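Local structure of ORC1-type DNA replication protein 2 (Aeropyrum pernix, 1W5T) at residues A[151-165]-A[191-205]. The protein binds DNA and takes part in regulating DNA replication, and combines an N-terminal AAA+ ATPase domain with a C-terminal winged-helix domain. Numbering follows the deposited sequence.
Sequences LSSPRIAAEDLYTLL and ALSYMREKIPQVESQ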
ATOM      1  N   LEU A 151       1.166  13.908   4.050  1.00 31.56           N
ATOM      2  CA  LEU A 151       1.245  14.280   5.478  1.00 32.73           C
ATOM      3  C   LEU A 151       2.661  14.632   5.943  1.00 34.57           C
ATOM      4  O   LEU A 151       2.830  15.435   6.860  1.00 35.10           O
ATOM      5  CB  LEU A 151       0.652  13.177   6.381  1.00 31.99           C
ATOM      6  CG  LEU A 151      -0.807  12.811   6.109  1.00 30.90           C
ATOM      7  CD1 LEU A 151      -1.155  11.465   6.757  1.00 26.22           C
ATOM      8  CD2 LEU A 151      -1.780  13.941   6.517  1.00 25.95           C
ATOM      9  N   SER A 152       3.678  14.006   5.337  1.00 36.61           N
ATOM     10  CA  SER A 152       5.074  14.335   5.630  1.00 38.53           C
ATOM     11  C   SER A 152       5.614  15.125   4.435  1.00 40.06           C
ATOM     12  O   SER A 152       6.316  14.591   3.563  1.00 40.97           O
ATOM     13  CB  SER A 152       5.916  13.086   5.916  1.00 38.36           C
ATOM     14  OG  SER A 152       5.819  12.145   4.870  1.00 37.80           O
ATOM     15  N   SER A 153       5.247  16.397   4.401  1.00 41.04           N
ATOM     16  CA  SER A 153       5.500  17.277   3.275  1.00 41.94           C
ATOM     17  C   SER A 153       5.307  18.683   3.834  1.00 42.42           C
ATOM     18  O   SER A 153       4.176  19.077   4.138  1.00 42.12           O
ATOM     19  CB  SER A 153       4.478  16.999   2.168  1.00 42.29           C
ATOM     20  OG  SER A 153       4.936  17.387   0.878  1.00 42.85           O
ATOM     21  N   PRO A 154       6.404  19.411   4.059  1.00 42.77           N
ATOM     22  CA  PRO A 154       6.319  20.820   4.491  1.00 43.00           C
ATOM     23  C   PRO A 154       5.643  21.721   3.448  1.00 42.98           C
ATOM     24  O   PRO A 154       4.998  22.716   3.820  1.00 42.87           O
ATOM     25  CB  PRO A 154       7.781  21.220   4.700  1.00 43.15           C
ATOM     26  CG  PRO A 154       8.524  19.906   4.875  1.00 43.39           C
ATOM     27  CD  PRO A 154       7.800  18.940   3.975  1.00 43.22           C
ATOM     28  N   ARG A 155       5.752  21.338   2.175  1.00 42.70           N
ATOM     29  CA  ARG A 155       5.111  22.042   1.067  1.00 42.71           C
ATOM     30  C   ARG A 155       3.570  22.043   1.124  1.00 41.74           C
ATOM     31  O   ARG A 155       2.927  22.855   0.457  1.00 41.74           O
ATOM     32  CB  ARG A 155       5.598  21.459  -0.266  1.00 43.51           C
ATOM     33  CG  ARG A 155       6.975  21.981  -0.738  1.00 45.44           C
ATOM     34  CD  ARG A 155       6.945  22.672  -2.122  1.00 48.78           C
ATOM     35  NE  ARG A 155       5.860  23.664  -2.215  1.00 51.28           N
ATOM     36  CZ  ARG A 155       5.936  24.856  -2.813  1.00 52.09           C
ATOM     37  NH1 ARG A 155       7.061  25.258  -3.417  1.00 52.23           N
ATOM     38  NH2 ARG A 155       4.868  25.646  -2.814  1.00 50.75           N
ATOM     39  N   ILE A 156       2.985  21.131   1.904  1.00 40.53           N
ATOM     40  CA  ILE A 156       1.526  21.078   2.101  1.00 39.06           C
ATOM     41  C   ILE A 156       1.213  21.380   3.556  1.00 38.60           C
ATOM     42  O   ILE A 156       1.763  20.756   4.462  1.00 38.55           O
ATOM     43  CB  ILE A 156       0.935  19.704   1.657  1.00 38.94           C
ATOM     44  CG1 ILE A 156       1.071  19.528   0.147  1.00 37.71           C
ATOM     45  CG2 ILE A 156      -0.523  19.544   2.100  1.00 38.42           C
ATOM     46  CD1 ILE A 156       1.172  18.101  -0.288  1.00 37.46           C
ATOM     47  N   ALA A 157       0.334  22.352   3.771  1.00 38.08           N
ATOM     48  CA  ALA A 157       0.003  22.832   5.111  1.00 37.79           C
ATOM     49  C   ALA A 157      -1.292  22.229   5.650  1.00 37.87           C
ATOM     50  O   ALA A 157      -2.270  22.081   4.916  1.00 37.81           O
ATOM     51  CB  ALA A 157      -0.100  24.335   5.106  1.00 37.24           C
ATOM     52  N   ALA A 158      -1.285  21.924   6.946  1.00 37.65           N
ATOM     53  CA  ALA A 158      -2.412  21.337   7.644  1.00 37.85           C
ATOM     54  C   ALA A 158      -3.731  21.979   7.206  1.00 37.88           C
ATOM     55  O   ALA A 158      -4.701  21.305   6.866  1.00 37.09           O
ATOM     56  CB  ALA A 158      -2.222  21.490   9.155  1.00 37.51           C
ATOM     57  N   GLU A 159      -3.730  23.299   7.217  1.00 38.51           N
ATOM     58  CA  GLU A 159      -4.905  24.104   6.919  1.00 39.53           C
ATOM     59  C   GLU A 159      -5.456  23.813   5.516  1.00 38.57           C
ATOM     60  O   GLU A 159      -6.662  23.823   5.319  1.00 38.33           O
ATOM     61  CB  GLU A 159      -4.546  25.586   7.067  1.00 40.28           C
ATOM     62  CG  GLU A 159      -3.178  25.925   6.479  1.00 44.31           C
ATOM     63  CD  GLU A 159      -2.060  26.011   7.517  1.00 48.77           C
ATOM     64  OE1 GLU A 159      -1.379  27.053   7.535  1.00 51.18           O
ATOM     65  OE2 GLU A 159      -1.841  25.056   8.301  1.00 49.70           O
ATOM     66  N   ASP A 160      -4.559  23.534   4.568  1.00 38.02           N
ATOM     67  CA  ASP A 160      -4.915  23.164   3.189  1.00 37.51           C
ATOM     68  C   ASP A 160      -5.636  21.823   3.056  1.00 36.37           C
ATOM     69  O   ASP A 160      -6.669  21.741   2.400  1.00 35.78           O
ATOM     70  CB  ASP A 160      -3.668  23.132   2.323  1.00 37.92           C
ATOM     71  CG  ASP A 160      -3.090  24.503   2.097  1.00 39.50           C
ATOM     72  OD1 ASP A 160      -3.867  25.496   2.172  1.00 38.30           O
ATOM     73  OD2 ASP A 160      -1.875  24.654   1.833  1.00 39.65           O
ATOM     74  N   LEU A 161      -5.064  20.784   3.659  1.00 34.96           N
ATOM     75  CA  LEU A 161      -5.666  19.464   3.682  1.00 34.01           C
ATOM     76  C   LEU A 161      -7.059  19.606   4.266  1.00 33.16           C
ATOM     77  O   LEU A 161      -8.030  18.971   3.843  1.00 31.47           O
ATOM     78  CB  LEU A 161      -4.847  18.526   4.564  1.00 33.64           C
ATOM     79  CG  LEU A 161      -3.545  17.939   4.029  1.00 34.18           C
ATOM     80  CD1 LEU A 161      -2.947  16.988   5.058  1.00 32.85           C
ATOM     81  CD2 LEU A 161      -3.757  17.240   2.700  1.00 32.72           C
ATOM     82  N   TYR A 162      -7.129  20.482   5.251  1.00 33.02           N
ATOM     83  CA  TYR A 162      -8.359  20.767   5.947  1.00 33.34           C
ATOM     84  C   TYR A 162      -9.422  21.263   4.988  1.00 32.22           C
ATOM     85  O   TYR A 162     -10.527  20.739   4.996  1.00 32.89           O
ATOM     86  CB  TYR A 162      -8.080  21.809   7.004  1.00 34.26           C
ATOM     87  CG  TYR A 162      -9.124  21.913   8.048  1.00 39.09           C
ATOM     88  CD1 TYR A 162     -10.385  22.460   7.752  1.00 42.91           C
ATOM     89  CD2 TYR A 162      -8.861  21.495   9.345  1.00 44.09           C
ATOM     90  CE1 TYR A 162     -11.348  22.576   8.716  1.00 46.11           C
ATOM     91  CE2 TYR A 162      -9.831  21.607  10.329  1.00 47.06           C
ATOM     92  CZ  TYR A 162     -11.075  22.149   9.998  1.00 48.45           C
ATOM     93  OH  TYR A 162     -12.072  22.282  10.946  1.00 53.68           O
ATOM     94  N   THR A 163      -9.098  22.258   4.165  1.00 30.91           N
ATOM     95  CA  THR A 163     -10.077  22.807   3.237  1.00 30.35           C
ATOM     96  C   THR A 163     -10.425  21.788   2.140  1.00 28.42           C
ATOM     97  O   THR A 163     -11.604  21.598   1.822  1.00 27.57           O
ATOM     98  CB  THR A 163      -9.654  24.200   2.642  1.00 30.68           C
ATOM     99  OG1 THR A 163      -8.480  24.057   1.836  1.00 34.32           O
ATOM    100  CG2 THR A 163      -9.178  25.143   3.739  1.00 31.48           C
ATOM    101  N   LEU A 164      -9.399  21.126   1.608  1.00 26.90           N
ATOM    102  CA  LEU A 164      -9.570  20.040   0.632  1.00 25.76           C
ATOM    103  C   LEU A 164     -10.528  18.962   1.122  1.00 25.31           C
ATOM    104  O   LEU A 164     -11.465  18.604   0.428  1.00 24.62           O
ATOM    105  CB  LEU A 164      -8.223  19.398   0.259  1.00 25.31           C
ATOM    106  CG  LEU A 164      -8.334  18.195  -0.689  1.00 24.53           C
ATOM    107  CD1 LEU A 164      -8.775  18.615  -2.090  1.00 21.90           C
ATOM    108  CD2 LEU A 164      -7.052  17.364  -0.738  1.00 21.89           C
ATOM    109  N   LEU A 165     -10.290  18.460   2.324  1.00 25.48           N
ATOM    110  CA  LEU A 165     -11.027  17.311   2.833  1.00 26.07           C
ATOM    111  C   LEU A 165     -12.314  17.756   3.507  1.00 26.69           C
ATOM    112  O   LEU A 165     -13.182  16.953   3.809  1.00 26.08           O
ATOM    113  CB  LEU A 165     -10.159  16.467   3.768  1.00 25.47           C
ATOM    114  CG  LEU A 165      -9.292  15.311   3.247  1.00 25.54           C
ATOM    115  CD1 LEU A 165      -9.292  15.069   1.732  1.00 22.24           C
ATOM    116  CD2 LEU A 165      -7.910  15.529   3.702  1.00 26.16           C
ATOM    117  N   ALA A 191       0.021   6.700   8.995  1.00 17.00           N
ATOM    118  CA  ALA A 191      -0.699   7.825   8.411  1.00 18.12           C
ATOM    119  C   ALA A 191      -1.863   8.266   9.301  1.00 18.45           C
ATOM    120  O   ALA A 191      -2.053   9.454   9.517  1.00 17.60           O
ATOM    121  CB  ALA A 191      -1.187   7.510   7.036  1.00 17.53           C
ATOM    122  N   LEU A 192      -2.614   7.294   9.812  1.00 19.94           N
ATOM    123  CA  LEU A 192      -3.723   7.578  10.710  1.00 22.14           C
ATOM    124  C   LEU A 192      -3.189   8.107  12.057  1.00 23.73           C
ATOM    125  O   LEU A 192      -3.691   9.118  12.551  1.00 22.63           O
ATOM    126  CB  LEU A 192      -4.595   6.324  10.913  1.00 22.22           C
ATOM    127  CG  LEU A 192      -5.489   5.928   9.732  1.00 22.20           C
ATOM    128  CD1 LEU A 192      -6.206   4.681  10.033  1.00 20.82           C
ATOM    129  CD2 LEU A 192      -6.473   7.069   9.470  1.00 21.35           C
ATOM    130  N   SER A 193      -2.182   7.416  12.628  1.00 25.18           N
ATOM    131  CA  SER A 193      -1.579   7.820  13.900  1.00 27.52           C
ATOM    132  C   SER A 193      -1.139   9.263  13.827  1.00 28.38           C
ATOM    133  O   SER A 193      -1.351  10.044  14.740  1.00 28.42           O
ATOM    134  CB  SER A 193      -0.372   6.942  14.264  1.00 27.37           C
ATOM    135  OG  SER A 193      -0.769   5.582  14.367  1.00 30.11           O
ATOM    136  N   TYR A 194      -0.521   9.607  12.710  1.00 30.03           N
ATOM    137  CA  TYR A 194      -0.040  10.957  12.463  1.00 31.48           C
ATOM    138  C   TYR A 194      -1.158  12.009  12.379  1.00 31.57           C
ATOM    139  O   TYR A 194      -1.115  13.023  13.076  1.00 31.18           O
ATOM    140  CB  TYR A 194       0.817  10.981  11.194  1.00 32.08           C
ATOM    141  CG  TYR A 194       1.390  12.331  10.893  1.00 34.65           C
ATOM    142  CD1 TYR A 194       2.711  12.652  11.237  1.00 37.18           C
ATOM    143  CD2 TYR A 194       0.610  13.292  10.259  1.00 37.40           C
ATOM    144  CE1 TYR A 194       3.237  13.913  10.940  1.00 39.79           C
ATOM    145  CE2 TYR A 194       1.109  14.547   9.969  1.00 40.51           C
ATOM    146  CZ  TYR A 194       2.415  14.857  10.309  1.00 40.96           C
ATOM    147  OH  TYR A 194       2.859  16.099  10.007  1.00 42.49           O
ATOM    148  N   MET A 195      -2.124  11.776  11.495  1.00 32.08           N
ATOM    149  CA  MET A 195      -3.337  12.598  11.412  1.00 32.82           C
ATOM    150  C   MET A 195      -4.036  12.818  12.766  1.00 33.51           C
ATOM    151  O   MET A 195      -4.475  13.917  13.011  1.00 33.01           O
ATOM    152  CB  MET A 195      -4.342  12.014  10.422  1.00 32.49           C
ATOM    153  CG  MET A 195      -3.933  12.083   8.972  1.00 32.10           C
ATOM    154  SD  MET A 195      -5.146  11.269   7.887  1.00 32.30           S
ATOM    155  CE  MET A 195      -6.322  12.545   7.734  1.00 32.97           C
ATOM    156  N   ARG A 196      -4.107  11.798  13.635  1.00 34.62           N
ATOM    157  CA  ARG A 196      -4.759  11.921  14.949  1.00 36.79           C
ATOM    158  C   ARG A 196      -3.999  12.886  15.834  1.00 37.27           C
ATOM    159  O   ARG A 196      -4.593  13.705  16.518  1.00 37.23           O
ATOM    160  CB  ARG A 196      -4.846  10.574  15.697  1.00 37.35           C
ATOM    161  CG  ARG A 196      -6.203  10.215  16.308  1.00 40.29           C
ATOM    162  CD  ARG A 196      -6.806  11.168  17.379  1.00 45.75           C
ATOM    163  NE  ARG A 196      -6.212  11.091  18.729  1.00 49.76           N
ATOM    164  CZ  ARG A 196      -6.287  10.042  19.571  1.00 52.23           C
ATOM    165  NH1 ARG A 196      -5.713  10.086  20.775  1.00 51.77           N
ATOM    166  NH2 ARG A 196      -6.936   8.940  19.216  1.00 53.79           N
ATOM    167  N   GLU A 197      -2.677  12.760  15.830  1.00 38.03           N
ATOM    168  CA  GLU A 197      -1.834  13.549  16.698  1.00 38.81           C
ATOM    169  C   GLU A 197      -1.623  14.971  16.178  1.00 38.96           C
ATOM    170  O   GLU A 197      -1.523  15.892  16.983  1.00 39.18           O
ATOM    171  CB  GLU A 197      -0.502  12.836  16.964  1.00 39.19           C
ATOM    172  CG  GLU A 197      -0.413  12.188  18.352  1.00 42.11           C
ATOM    173  CD  GLU A 197       0.789  12.657  19.173  1.00 46.90           C
ATOM    174  OE1 GLU A 197       1.785  13.155  18.582  1.00 46.93           O
ATOM    175  OE2 GLU A 197       0.752  12.512  20.424  1.00 49.50           O
ATOM    176  N   LYS A 198      -1.592  15.156  14.854  1.00 38.55           N
ATOM    177  CA  LYS A 198      -1.282  16.462  14.278  1.00 38.49           C
ATOM    178  C   LYS A 198      -2.496  17.241  13.795  1.00 38.11           C
ATOM    179  O   LYS A 198      -2.565  18.446  14.016  1.00 38.11           O
ATOM    180  CB  LYS A 198      -0.216  16.365  13.184  1.00 39.00           C
ATOM    181  CG  LYS A 198      -0.575  17.052  11.844  1.00 41.27           C
ATOM    182  CD  LYS A 198       0.614  17.845  11.216  1.00 45.67           C
ATOM    183  CE  LYS A 198       0.211  18.648   9.947  1.00 47.85           C
ATOM    184  NZ  LYS A 198       0.347  17.928   8.611  1.00 46.46           N
ATOM    185  N   ILE A 199      -3.456  16.555  13.164  1.00 37.48           N
ATOM    186  CA  ILE A 199      -4.660  17.190  12.601  1.00 36.64           C
ATOM    187  C   ILE A 199      -6.002  16.461  12.870  1.00 36.03           C
ATOM    188  O   ILE A 199      -6.730  16.147  11.937  1.00 35.93           O
ATOM    189  CB  ILE A 199      -4.482  17.392  11.096  1.00 36.23           C
ATOM    190  CG1 ILE A 199      -3.835  16.142  10.462  1.00 36.79           C
ATOM    191  CG2 ILE A 199      -3.702  18.662  10.832  1.00 36.70           C
ATOM    192  CD1 ILE A 199      -3.967  16.045   8.949  1.00 37.68           C
ATOM    193  N   PRO A 200      -6.361  16.236  14.131  1.00 35.79           N
ATOM    194  CA  PRO A 200      -7.534  15.409  14.464  1.00 35.29           C
ATOM    195  C   PRO A 200      -8.860  15.943  13.905  1.00 35.29           C
ATOM    196  O   PRO A 200      -9.815  15.171  13.869  1.00 35.03           O
ATOM    197  CB  PRO A 200      -7.560  15.447  15.992  1.00 35.25           C
ATOM    198  CG  PRO A 200      -6.893  16.716  16.315  1.00 35.55           C
ATOM    199  CD  PRO A 200      -5.722  16.777  15.349  1.00 35.55           C
ATOM    200  N   GLN A 201      -8.908  17.209  13.481  1.00 34.98           N
ATOM    201  CA  GLN A 201     -10.100  17.770  12.836  1.00 35.19           C
ATOM    202  C   GLN A 201     -10.242  17.349  11.375  1.00 34.65           C
ATOM    203  O   GLN A 201     -11.333  17.399  10.812  1.00 34.69           O
ATOM    204  CB  GLN A 201     -10.134  19.294  12.950  1.00 35.96           C
ATOM    205  CG  GLN A 201      -9.926  19.863  14.380  1.00 38.52           C
ATOM    206  CD  GLN A 201     -10.579  21.249  14.574  1.00 43.73           C
ATOM    207  OE1 GLN A 201     -11.358  21.438  15.521  1.00 45.34           O
ATOM    208  NE2 GLN A 201     -10.282  22.207  13.673  1.00 44.36           N
ATOM    209  N   VAL A 202      -9.141  16.933  10.751  1.00 34.32           N
ATOM    210  CA  VAL A 202      -9.249  16.294   9.440  1.00 33.91           C
ATOM    211  C   VAL A 202      -9.453  14.785   9.567  1.00 32.54           C
ATOM    212  O   VAL A 202     -10.351  14.253   8.948  1.00 32.55           O
ATOM    213  CB  VAL A 202      -8.171  16.762   8.388  1.00 34.22           C
ATOM    214  CG1 VAL A 202      -7.230  17.787   8.955  1.00 34.11           C
ATOM    215  CG2 VAL A 202      -7.429  15.597   7.711  1.00 36.39           C
ATOM    216  N   GLU A 203      -8.674  14.132  10.434  1.00 31.21           N
ATOM    217  CA  GLU A 203      -8.800  12.699  10.723  1.00 29.08           C
ATOM    218  C   GLU A 203     -10.238  12.296  11.046  1.00 28.58           C
ATOM    219  O   GLU A 203     -10.685  11.252  10.615  1.00 28.67           O
ATOM    220  CB  GLU A 203      -7.879  12.317  11.889  1.00 28.86           C
ATOM    221  CG  GLU A 203      -7.636  10.823  12.088  1.00 28.12           C
ATOM    222  CD  GLU A 203      -8.725  10.097  12.877  1.00 27.83           C
ATOM    223  OE1 GLU A 203      -9.473  10.718  13.651  1.00 26.90           O
ATOM    224  OE2 GLU A 203      -8.832   8.862  12.718  1.00 29.17           O
ATOM    225  N   SER A 204     -10.924  13.116  11.838  1.00 27.47           N
ATOM    226  CA  SER A 204     -12.302  12.876  12.237  1.00 26.86           C
ATOM    227  C   SER A 204     -13.279  12.877  11.056  1.00 26.80           C
ATOM    228  O   SER A 204     -14.377  12.372  11.202  1.00 25.80           O
ATOM    229  CB  SER A 204     -12.772  13.896  13.292  1.00 26.39           C
ATOM    230  OG  SER A 204     -12.702  15.221  12.788  1.00 23.55           O
ATOM    231  N   GLN A 205     -12.878  13.445   9.908  1.00 27.22           N
ATOM    232  CA  GLN A 205     -13.709  13.404   8.688  1.00 27.79           C
ATOM    233  C   GLN A 205     -13.766  12.022   8.034  1.00 26.74           C
ATOM    234  O   GLN A 205     -14.599  11.776   7.154  1.00 27.07           O
ATOM    235  CB  GLN A 205     -13.258  14.436   7.658  1.00 28.13           C
ATOM    236  CG  GLN A 205     -14.403  15.354   7.199  1.00 32.91           C
ATOM    237  CD  GLN A 205     -14.886  16.294   8.307  1.00 34.50           C
ATOM    238  OE1 GLN A 205     -16.065  16.614   8.385  1.00 34.80           O
ATOM    239  NE2 GLN A 205     -13.966  16.724   9.159  1.00 36.20           N
TER
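Leu151 packs against Ala191, Tyr194, Met195 and Ile199, and both of its methyl groups touch CG of Met195. Leu151 CD1 comes 3.6 Å from Met195 CG and also reaches CB of Ala191, while Leu151 CD2 also meets CD1 of Ile199; the leucine and methionine side chains cross at about a right angle. CB of Leu151 rests 3.9 Å from CE2 of Tyr194. At the Tyr194 hydroxyl, Lys198 NZ approaches in the plane of the ring and gives Tyr194 OH a weak hydrogen bond of 3.4 Å.

Further along, Ile199, whose other neighbour is Leu151, faces the first turns of helix 158-165. Ile199 CG2 sits 3.6 Å from CB of Ala158, which CE of Lys198 also touches, and Ile199 CD1 meets Leu161 CD1 from across. Val202 then spreads its methyls over two neighbours: CG1 packs against CD2 of Tyr162, and Val202 CG2 lies 4.0 Å from CD2 of Leu165.

Tyr162 closes the outer side. With CG anti to the backbone N (chi1 -163°), its ring swings to Gln201, whose CB lies 3.5 Å from Tyr162 CE2 and whose NE2 stands at the ring edge, the amide turned 49° from the ring plane. An alanine at this position would remove the ring and is likely to leave Gln201 CB and Val202 CG1 without their aromatic neighbour, opening a gap between the helices.

Behind this layer, Ile199 occupies the N-cap position of helix 200-203, and its O accepts from Val202 N and Glu203 N. Leu165 continues onto Phe182 of strand 180-186, and Met195 onto Ile206 of strand 206-212. The contact thus joins helices on one side of the parallel sheet, with strand order 2-3-4-1-5, the alpha/beta core of an AAA+ ATPase domain.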